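Local coordinates for hypothetical sugar binding protein (Bacteroides thetaiotaomicron, PDB 3SEE), which is of unknown function but probably binds sugars, being built on a galactose-binding domain-like fold, at residues 45-50 and 72-77; 105-110 and 210-215; 94-99 and 199-204. One frame throughout, in Å; residues are numbered along the deposited sequence.

Contact 1 of 3, residues 45-50 and 72-77. With NA (sodium ion), chain B.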
loop_
_atom_site.group_PDB
_atom_site.type_symbol
_atom_site.label_atom_id
_atom_site.label_comp_id
_atom_site.label_asym_id
_atom_site.label_seq_id
_atom_site.Cartn_x
_atom_site.Cartn_y
_atom_site.Cartn_z
ATOM N N GLY A 45 12.523 -8.929 -14.742
ATOM C CA GLY A 45 13.585 -9.484 -13.928
ATOM C C GLY A 45 13.868 -8.778 -12.626
ATOM O O GLY A 45 14.605 -9.308 -11.792
ATOM N N VAL A 46 13.282 -7.600 -12.395
ATOM C CA VAL A 46 13.567 -6.828 -11.184
ATOM C C VAL A 46 12.911 -7.422 -9.935
ATOM O O VAL A 46 13.578 -7.596 -8.904
ATOM C CB VAL A 46 13.143 -5.360 -11.385
ATOM C CG1 VAL A 46 13.161 -4.570 -10.050
ATOM C CG2 VAL A 46 14.080 -4.658 -12.409
ATOM N N THR A 47 11.618 -7.725 -10.013
ATOM C CA THR A 47 10.904 -8.284 -8.878
ATOM C C THR A 47 9.894 -9.314 -9.361
ATOM O O THR A 47 9.482 -9.317 -10.529
ATOM C CB THR A 47 10.265 -7.160 -7.996
ATOM O OG1 THR A 47 9.560 -7.747 -6.885
ATOM C CG2 THR A 47 9.326 -6.284 -8.795
ATOM N N THR A 48 9.512 -10.207 -8.459
ATOM C CA THR A 48 8.423 -11.142 -8.715
ATOM C C THR A 48 7.482 -11.082 -7.533
ATOM O O THR A 48 7.917 -11.219 -6.384
ATOM C CB THR A 48 8.956 -12.568 -8.869
ATOM O OG1 THR A 48 9.828 -12.592 -10.012
ATOM C CG2 THR A 48 7.833 -13.601 -9.053
ATOM N N ILE A 49 6.202 -10.852 -7.814
ATOM C CA ILE A 49 5.160 -10.850 -6.805
ATOM C C ILE A 49 4.235 -12.011 -7.144
ATOM O O ILE A 49 3.682 -12.035 -8.247
ATOM C CB ILE A 49 4.393 -9.504 -6.800
ATOM C CG1 ILE A 49 5.338 -8.351 -6.469
ATOM C CG2 ILE A 49 3.239 -9.550 -5.802
ATOM C CD1 ILE A 49 4.736 -6.956 -6.526
ATOM N N ALA A 50 4.053 -12.937 -6.209
ATOM C CA ALA A 50 3.318 -14.149 -6.490
ATOM C C ALA A 50 2.696 -14.726 -5.235
ATOM O O ALA A 50 3.205 -14.545 -4.119
ATOM C CB ALA A 50 4.216 -15.222 -7.154
ATOM N N LYS A 72 18.179 -1.816 -7.797
ATOM C CA LYS A 72 17.793 -0.557 -7.183
ATOM C C LYS A 72 16.484 -0.818 -6.421
ATOM O O LYS A 72 15.754 -1.747 -6.786
ATOM C CB LYS A 72 17.535 0.475 -8.289
ATOM C CG LYS A 72 18.761 0.824 -9.141
ATOM C CD LYS A 72 18.572 2.154 -9.826
ATOM N N ASN A 73 16.153 0.014 -5.444
ATOM C CA ASN A 73 14.838 -0.107 -4.828
ATOM C C ASN A 73 13.747 0.051 -5.872
ATOM O O ASN A 73 13.910 0.764 -6.873
ATOM C CB ASN A 73 14.650 0.965 -3.741
ATOM C CG ASN A 73 15.583 0.789 -2.559
ATOM O OD1 ASN A 73 16.214 -0.242 -2.357
ATOM N ND2 ASN A 73 15.661 1.845 -1.747
ATOM N N THR A 74 12.616 -0.601 -5.645
ATOM C CA THR A 74 11.516 -0.502 -6.583
ATOM C C THR A 74 10.658 0.728 -6.318
ATOM O O THR A 74 10.596 1.252 -5.201
ATOM C CB THR A 74 10.694 -1.807 -6.613
ATOM O OG1 THR A 74 10.115 -2.068 -5.325
ATOM C CG2 THR A 74 11.525 -3.010 -7.023
ATOM N N SER A 75 9.967 1.150 -7.362
ATOM C CA SER A 75 9.189 2.389 -7.367
ATOM C C SER A 75 7.822 2.218 -6.732
ATOM O O SER A 75 7.138 1.244 -7.020
ATOM C CB SER A 75 8.964 2.816 -8.816
ATOM O OG SER A 75 7.985 3.833 -8.903
ATOM N N TRP A 76 7.390 3.202 -5.949
ATOM C CA TRP A 76 6.113 3.126 -5.256
ATOM C C TRP A 76 4.937 2.923 -6.175
ATOM O O TRP A 76 3.920 2.360 -5.761
ATOM C CB TRP A 76 5.902 4.380 -4.386
ATOM C CG TRP A 76 5.708 5.660 -5.122
ATOM C CD1 TRP A 76 6.661 6.562 -5.460
ATOM C CD2 TRP A 76 4.467 6.207 -5.608
ATOM N NE1 TRP A 76 6.101 7.635 -6.101
ATOM C CE2 TRP A 76 4.754 7.450 -6.187
ATOM C CE3 TRP A 76 3.134 5.796 -5.547
ATOM C CZ2 TRP A 76 3.778 8.242 -6.778
ATOM C CZ3 TRP A 76 2.160 6.581 -6.121
ATOM C CH2 TRP A 76 2.485 7.792 -6.735
ATOM N N TYR A 77 5.041 3.410 -7.417
ATOM C CA TYR A 77 3.922 3.353 -8.357
ATOM C C TYR A 77 4.049 2.214 -9.370
ATOM O O TYR A 77 3.199 2.084 -10.249
ATOM C CB TYR A 77 3.713 4.710 -9.062
ATOM C CG TYR A 77 4.884 5.186 -9.879
ATOM C CD1 TYR A 77 5.025 4.863 -11.225
ATOM C CD2 TYR A 77 5.849 5.986 -9.319
ATOM C CE1 TYR A 77 6.114 5.319 -11.972
ATOM C CE2 TYR A 77 6.939 6.444 -10.055
ATOM C CZ TYR A 77 7.067 6.111 -11.378
ATOM O OH TYR A 77 8.157 6.572 -12.124
HETATM NA NA NA B . 10.046 -11.167 -11.905
HETATM O O HOH W 1 12.301 -11.058 -10.955
HETATM O O HOH W 2 10.879 -12.720 -13.460
#

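Contact 2 of 3, residues 105-110 and 210-215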
loop_
_atom_site.group_PDB
_atom_site.type_symbol
_atom_site.label_atom_id
_atom_site.label_comp_id
_atom_site.label_asym_id
_atom_site.label_seq_id
_atom_site.Cartn_x
_atom_site.Cartn_y
_atom_site.Cartn_z
ATOM N N ALA A 105 16.517 -9.523 8.573
ATOM C CA ALA A 105 16.203 -8.581 9.631
ATOM C C ALA A 105 16.321 -7.132 9.143
ATOM O O ALA A 105 17.270 -6.789 8.444
ATOM C CB ALA A 105 17.148 -8.802 10.829
ATOM N N GLY A 106 15.362 -6.281 9.525
ATOM C CA GLY A 106 15.409 -4.873 9.187
ATOM C C GLY A 106 14.734 -4.499 7.883
ATOM O O GLY A 106 14.665 -3.322 7.538
ATOM N N THR A 107 14.235 -5.467 7.135
ATOM C CA THR A 107 13.583 -5.170 5.854
ATOM C C THR A 107 12.282 -4.427 6.088
ATOM O O THR A 107 11.470 -4.865 6.875
ATOM C CB THR A 107 13.278 -6.477 5.108
ATOM O OG1 THR A 107 14.489 -7.198 4.878
ATOM C CG2 THR A 107 12.658 -6.208 3.738
ATOM N N PRO A 108 12.074 -3.296 5.396
ATOM C CA PRO A 108 10.791 -2.605 5.557
ATOM C C PRO A 108 9.659 -3.162 4.718
ATOM O O PRO A 108 9.864 -3.664 3.620
ATOM C CB PRO A 108 11.111 -1.187 5.110
ATOM C CG PRO A 108 12.242 -1.336 4.181
ATOM C CD PRO A 108 13.031 -2.546 4.575
ATOM N N VAL A 109 8.456 -3.013 5.247
ATOM C CA VAL A 109 7.230 -3.207 4.497
ATOM C C VAL A 109 6.414 -1.929 4.628
ATOM O O VAL A 109 6.517 -1.216 5.622
ATOM C CB VAL A 109 6.473 -4.443 5.003
ATOM C CG1 VAL A 109 6.011 -4.290 6.442
ATOM C CG2 VAL A 109 5.350 -4.828 4.053
ATOM N N SER A 110 5.607 -1.651 3.616
ATOM C CA SER A 110 5.026 -0.343 3.433
ATOM C C SER A 110 3.610 -0.410 2.913
ATOM O O SER A 110 3.197 -1.399 2.314
ATOM C CB SER A 110 5.885 0.457 2.466
ATOM O OG SER A 110 7.263 0.431 2.856
ATOM N N GLY A 210 15.497 -7.527 -1.016
ATOM C CA GLY A 210 14.650 -8.002 0.074
ATOM C C GLY A 210 13.582 -8.949 -0.425
ATOM O O GLY A 210 13.248 -8.960 -1.621
ATOM N N VAL A 211 13.058 -9.750 0.487
ATOM C CA VAL A 211 11.966 -10.643 0.204
ATOM C C VAL A 211 10.997 -10.523 1.368
ATOM O O VAL A 211 11.367 -10.798 2.524
ATOM C CB VAL A 211 12.419 -12.114 0.046
ATOM C CG1 VAL A 211 11.197 -13.011 -0.221
ATOM C CG2 VAL A 211 13.488 -12.261 -1.051
ATOM N N VAL A 212 9.769 -10.088 1.077
ATOM C CA VAL A 212 8.724 -9.892 2.091
ATOM C C VAL A 212 7.502 -10.721 1.716
ATOM O O VAL A 212 7.073 -10.699 0.557
ATOM C CB VAL A 212 8.362 -8.383 2.225
ATOM C CG1 VAL A 212 7.248 -8.157 3.227
ATOM C CG2 VAL A 212 9.601 -7.548 2.599
ATOM N N GLU A 213 6.948 -11.418 2.687
ATOM C CA GLU A 213 5.706 -12.172 2.528
ATOM C C GLU A 213 4.612 -11.522 3.364
ATOM O O GLU A 213 4.883 -11.015 4.452
ATOM C CB GLU A 213 5.941 -13.607 2.946
ATOM C CG GLU A 213 6.981 -14.302 2.100
ATOM C CD GLU A 213 7.470 -15.573 2.737
ATOM O OE1 GLU A 213 6.867 -16.631 2.526
ATOM O OE2 GLU A 213 8.473 -15.510 3.488
ATOM N N ILE A 214 3.400 -11.520 2.812
ATOM C CA ILE A 214 2.267 -10.799 3.361
ATOM C C ILE A 214 1.089 -11.742 3.525
ATOM O O ILE A 214 0.759 -12.491 2.598
ATOM C CB ILE A 214 1.866 -9.666 2.379
ATOM C CG1 ILE A 214 2.955 -8.592 2.333
ATOM C CG2 ILE A 214 0.505 -9.047 2.746
ATOM C CD1 ILE A 214 3.135 -8.009 0.978
ATOM N N SER A 215 0.440 -11.689 4.681
ATOM C CA SER A 215 -0.753 -12.484 4.888
ATOM C C SER A 215 -1.730 -11.815 5.864
ATOM O O SER A 215 -1.329 -10.952 6.636
ATOM C CB SER A 215 -0.404 -13.904 5.358
ATOM O OG SER A 215 -1.537 -14.759 5.250
HETATM O O HOH W 3 14.425 -9.492 3.194
#

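Contact 3 of 3, residues 94-99 and 199-204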
loop_
_atom_site.group_PDB
_atom_site.type_symbol
_atom_site.label_atom_id
_atom_site.label_comp_id
_atom_site.label_asym_id
_atom_site.label_seq_id
_atom_site.Cartn_x
_atom_site.Cartn_y
_atom_site.Cartn_z
ATOM N N TYR A 94 -9.556 4.660 10.078
ATOM C CA TYR A 94 -9.497 3.265 9.700
ATOM C C TYR A 94 -8.146 2.707 10.111
ATOM O O TYR A 94 -7.126 3.392 10.050
ATOM C CB TYR A 94 -9.687 3.088 8.178
ATOM C CG TYR A 94 -11.073 3.363 7.682
ATOM C CD1 TYR A 94 -11.541 4.660 7.562
ATOM C CD2 TYR A 94 -11.898 2.333 7.253
ATOM C CE1 TYR A 94 -12.800 4.920 7.081
ATOM C CE2 TYR A 94 -13.174 2.606 6.779
ATOM C CZ TYR A 94 -13.596 3.885 6.675
ATOM O OH TYR A 94 -14.870 4.145 6.191
ATOM N N VAL A 95 -8.135 1.420 10.450
ATOM C CA VAL A 95 -6.889 0.715 10.706
ATOM C C VAL A 95 -6.652 -0.311 9.640
ATOM O O VAL A 95 -7.579 -1.028 9.259
ATOM C CB VAL A 95 -6.847 0.058 12.112
ATOM C CG1 VAL A 95 -7.887 -1.040 12.285
ATOM C CG2 VAL A 95 -5.421 -0.432 12.433
ATOM N N LEU A 96 -5.423 -0.339 9.141
ATOM C CA LEU A 96 -4.959 -1.379 8.239
ATOM C C LEU A 96 -3.963 -2.240 8.993
ATOM O O LEU A 96 -3.004 -1.722 9.566
ATOM C CB LEU A 96 -4.260 -0.792 7.020
ATOM C CG LEU A 96 -3.844 -1.907 6.006
ATOM C CD1 LEU A 96 -5.006 -2.422 5.179
ATOM C CD2 LEU A 96 -2.721 -1.571 5.091
ATOM N N THR A 97 -4.211 -3.535 9.046
ATOM C CA THR A 97 -3.357 -4.511 9.753
ATOM C C THR A 97 -3.042 -5.657 8.825
ATOM O O THR A 97 -3.896 -6.050 8.021
ATOM C CB THR A 97 -3.984 -5.154 11.031
ATOM O OG1 THR A 97 -5.008 -6.093 10.702
ATOM C CG2 THR A 97 -4.530 -4.106 11.973
ATOM N N PHE A 98 -1.854 -6.217 8.966
ATOM C CA PHE A 98 -1.513 -7.464 8.289
ATOM C C PHE A 98 -0.300 -8.071 8.953
ATOM O O PHE A 98 0.257 -7.501 9.873
ATOM C CB PHE A 98 -1.303 -7.283 6.779
ATOM C CG PHE A 98 -0.245 -6.281 6.403
ATOM C CD1 PHE A 98 -0.561 -4.935 6.275
ATOM C CD2 PHE A 98 1.060 -6.671 6.150
ATOM C CE1 PHE A 98 0.394 -4.000 5.922
ATOM C CE2 PHE A 98 2.009 -5.737 5.781
ATOM C CZ PHE A 98 1.673 -4.399 5.662
ATOM N N TYR A 99 0.070 -9.267 8.544
ATOM C CA TYR A 99 1.269 -9.910 9.035
ATOM C C TYR A 99 2.272 -10.019 7.888
ATOM O O TYR A 99 1.896 -10.235 6.726
ATOM C CB TYR A 99 0.967 -11.293 9.631
ATOM C CG TYR A 99 0.306 -11.157 10.977
ATOM C CD1 TYR A 99 -1.044 -10.915 11.089
ATOM C CD2 TYR A 99 1.056 -11.195 12.142
ATOM C CE1 TYR A 99 -1.632 -10.704 12.359
ATOM C CE2 TYR A 99 0.490 -11.013 13.395
ATOM C CZ TYR A 99 -0.848 -10.765 13.489
ATOM O OH TYR A 99 -1.440 -10.563 14.742
ATOM N N CYS A 199 -10.780 3.820 -4.459
ATOM C CA CYS A 199 -9.384 3.924 -4.066
ATOM C C CYS A 199 -8.800 2.517 -4.047
ATOM O O CYS A 199 -9.526 1.542 -4.263
ATOM C CB CYS A 199 -9.258 4.592 -2.686
ATOM S SG CYS A 199 -9.981 3.645 -1.319
ATOM N N TYR A 200 -7.497 2.414 -3.776
ATOM C CA TYR A 200 -6.899 1.116 -3.565
ATOM C C TYR A 200 -5.874 1.166 -2.464
ATOM O O TYR A 200 -5.153 2.171 -2.305
ATOM C CB TYR A 200 -6.281 0.545 -4.852
ATOM C CG TYR A 200 -5.269 1.412 -5.540
ATOM C CD1 TYR A 200 -5.682 2.401 -6.418
ATOM C CD2 TYR A 200 -3.912 1.240 -5.334
ATOM C CE1 TYR A 200 -4.738 3.181 -7.072
ATOM C CE2 TYR A 200 -2.987 2.020 -5.988
ATOM C CZ TYR A 200 -3.408 3.028 -6.844
ATOM O OH TYR A 200 -2.540 3.823 -7.545
ATOM N N VAL A 201 -5.828 0.076 -1.715
ATOM C CA VAL A 201 -4.718 -0.192 -0.806
ATOM C C VAL A 201 -3.548 -0.778 -1.593
ATOM O O VAL A 201 -3.744 -1.674 -2.410
ATOM C CB VAL A 201 -5.169 -1.179 0.281
ATOM C CG1 VAL A 201 -3.988 -1.614 1.163
ATOM C CG2 VAL A 201 -6.309 -0.595 1.114
ATOM N N ALA A 202 -2.345 -0.277 -1.342
ATOM C CA ALA A 202 -1.092 -0.790 -1.893
ATOM C C ALA A 202 -0.212 -1.236 -0.733
ATOM O O ALA A 202 0.010 -0.483 0.216
ATOM C CB ALA A 202 -0.377 0.319 -2.684
ATOM N N ILE A 203 0.283 -2.467 -0.807
ATOM C CA ILE A 203 1.231 -3.014 0.147
ATOM C C ILE A 203 2.507 -3.298 -0.650
ATOM O O ILE A 203 2.460 -3.934 -1.732
ATOM C CB ILE A 203 0.703 -4.293 0.838
ATOM C CG1 ILE A 203 -0.571 -3.953 1.630
ATOM C CG2 ILE A 203 1.803 -4.927 1.708
ATOM C CD1 ILE A 203 -1.312 -5.172 2.215
ATOM N N LEU A 204 3.649 -2.802 -0.166
ATOM C CA LEU A 204 4.909 -2.787 -0.898
ATOM C C LEU A 204 6.044 -3.220 -0.040
ATOM O O LEU A 204 6.022 -3.028 1.180
ATOM C CB LEU A 204 5.310 -1.365 -1.282
ATOM C CG LEU A 204 4.232 -0.547 -1.944
ATOM C CD1 LEU A 204 3.472 0.323 -0.954
ATOM C CD2 LEU A 204 4.835 0.310 -3.056
#

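Contact 1 of 3, residues 45-50 and 72-77
Val46 and Thr47 meet Thr74 through methyl groups alone, although close by, on the other flank of the chain, a sodium ion is bound by the carbonyl of Thr47 and the hydroxyl of Thr48. The setting is a galactose-binding domain-like beta sandwich. Residues 45-47 lead into strand 48-53, an outermost strand of the antiparallel sheet, while 72-77 belong to the connection that carries the chain from strand 61-66 to strand 79-85 of the other sheet. The contact thus joins a sheet edge to a crossing loop. It illustrates how a small apolar touch and a polar site can share one turn of chain.

Val46 CG1 lies 3.8 Å from Thr74 CG2, the side chains running alongside one another and pointing contrary ways. On Thr74, OG1 stands between the backbone N and the carbonyl carbon (chi1 62°), which swings CG2 beside the N and turns the methyl, not the hydroxyl, to Val46. Thr47 CG2, in one of two modelled conformers, adds a looser approach of 4.3 Å to Thr74 CG2. Its hydroxyl is occupied by Asn67 and the carbonyl of Asp66. Thr74 itself is held through its backbone by Gln206, and the neighbouring Ser75 N by the carboxylate of Glu42.

The metal takes its protein ligands from consecutive residues, Thr47 O at 2.4 Å and Thr48 OG1 at 2.4 Å. Joined through the chain, Thr47 O and Thr48 OG1 chelate the sodium at an angle of 89°. Thr47 O is gripped a second time by Asn40 ND2, which helps to fix the carbonyl in position. Water 1 binds at 2.5 Å from the sodium. Water 2, 2.4 Å from the ion, sits nearly opposite Thr47 O, with an O-sodium-O angle of 169°.

Contact 2 of 3, residues 105-110 and 210-215
Thr107 OG1 is gripped by two partners: it receives a hydrogen bond from water 3 at 2.8 Å and is also bonded to the carbonyl of Glu104, just ahead in the chain. The same water accepts from Val211 N at 3.0 Å, so a single solvent molecule bridges the loop before one strand and the first residue of another.

Beyond this bridge the contact is apolar, and Val212 carries it with both of its branches. CG2 packs closely against Thr107 CG2, 3.5 Å away, the threonine and valine lying side by side with their ends turned contrary ways; it also lies 4.0 Å from Pro108 O. CG1, held anti to the backbone N (chi1 178°), reaches the other way and meets Val109 CG2 at 3.9 Å. Thr107 divides its labour similarly: the hydroxyl, beside its own backbone N (chi1 -59°), serves Glu104 O and the water, while CG2, anti to that N, faces Val212.

Residues 105-110 enter strand 108-115, which runs between strands 199-204 and 149-152 of the mixed sheet. Residues 210-215 open strand 211-221 of the facing antiparallel sheet, flanked by strands 61-66 and 93-102; Val109 extends the packing to Phe98 of the latter.

Contact 3 of 3, residues 94-99 and 199-204
The Phe98 ring lies over Ile203, which presents two methyls to the same side of the ring plane. Ile203 CD1 sits 4.1 Å from the plane on one face, offset toward the rim near Phe98 CD1, while Ile203 CG2 lies beyond the rim at the far end of the ring, 4.0 Å from Phe98 CZ. The phenyl group and the isoleucine thus overlap along their flanks, each extending back toward the other's strand. Phe98 adopts the crowded position, its CG between the backbone N and the carbonyl carbon (chi1 57°), and from there the ring can be laid across the isoleucine. Val111, Val162 and Val217 also touch Phe98, so the aromatic group is embedded among branched aliphatic side chains.

Two residues back along both strands the geometry changes. Leu96 and Val201 meet end-on through their methyls, Leu96 CD2 standing 4.1 Å from Val201 CG1. Leu96 CG is anti to the backbone N (chi1 -176°), which helps carry the branched end of the side chain out to the valine. Leu96 further rests on Val111, and Ile203 on Ile214.

The backbones stay well apart, with 9.1 Å between Leu96 CA and Val201 CA and 9.7 Å between Phe98 CA and Ile203 CA, a separation filled by the side chains themselves. As a worked example of alternation, every second residue contributes: Leu96 and Phe98 from one strand, Val201 and Ile203 from the other, while Ala202 between them points away and packs on Tyr112. Such apolar side chains meeting between two facing sheets form the hydrophobic core of a beta sandwich, here that of the galactose-binding domain-like fold.

In the fold
All three contacts are buried, but they sit at different depths. The centre of contact 3 lies about 5 Å from that of the chain, against about 13 Å for those of contacts 1 and 2. Contacts 1 and 2 include a sodium ion or bridging water, whereas contact 3 is a matter of apolar packing. Contacts 2 and 3 both span the sandwich: strands 108-115 and 199-204 are neighbours in one sheet, 211-221 and 93-102 in the other. Probable backbone hydrogen bonds, Ser110 N to Leu204 O and Ser215 N to Tyr99 O, join them laterally. Contact 1 reaches contact 3 through the carbonyl of Trp76 against Leu204 CD2, in one of its two modelled conformers, but does not touch contact 2.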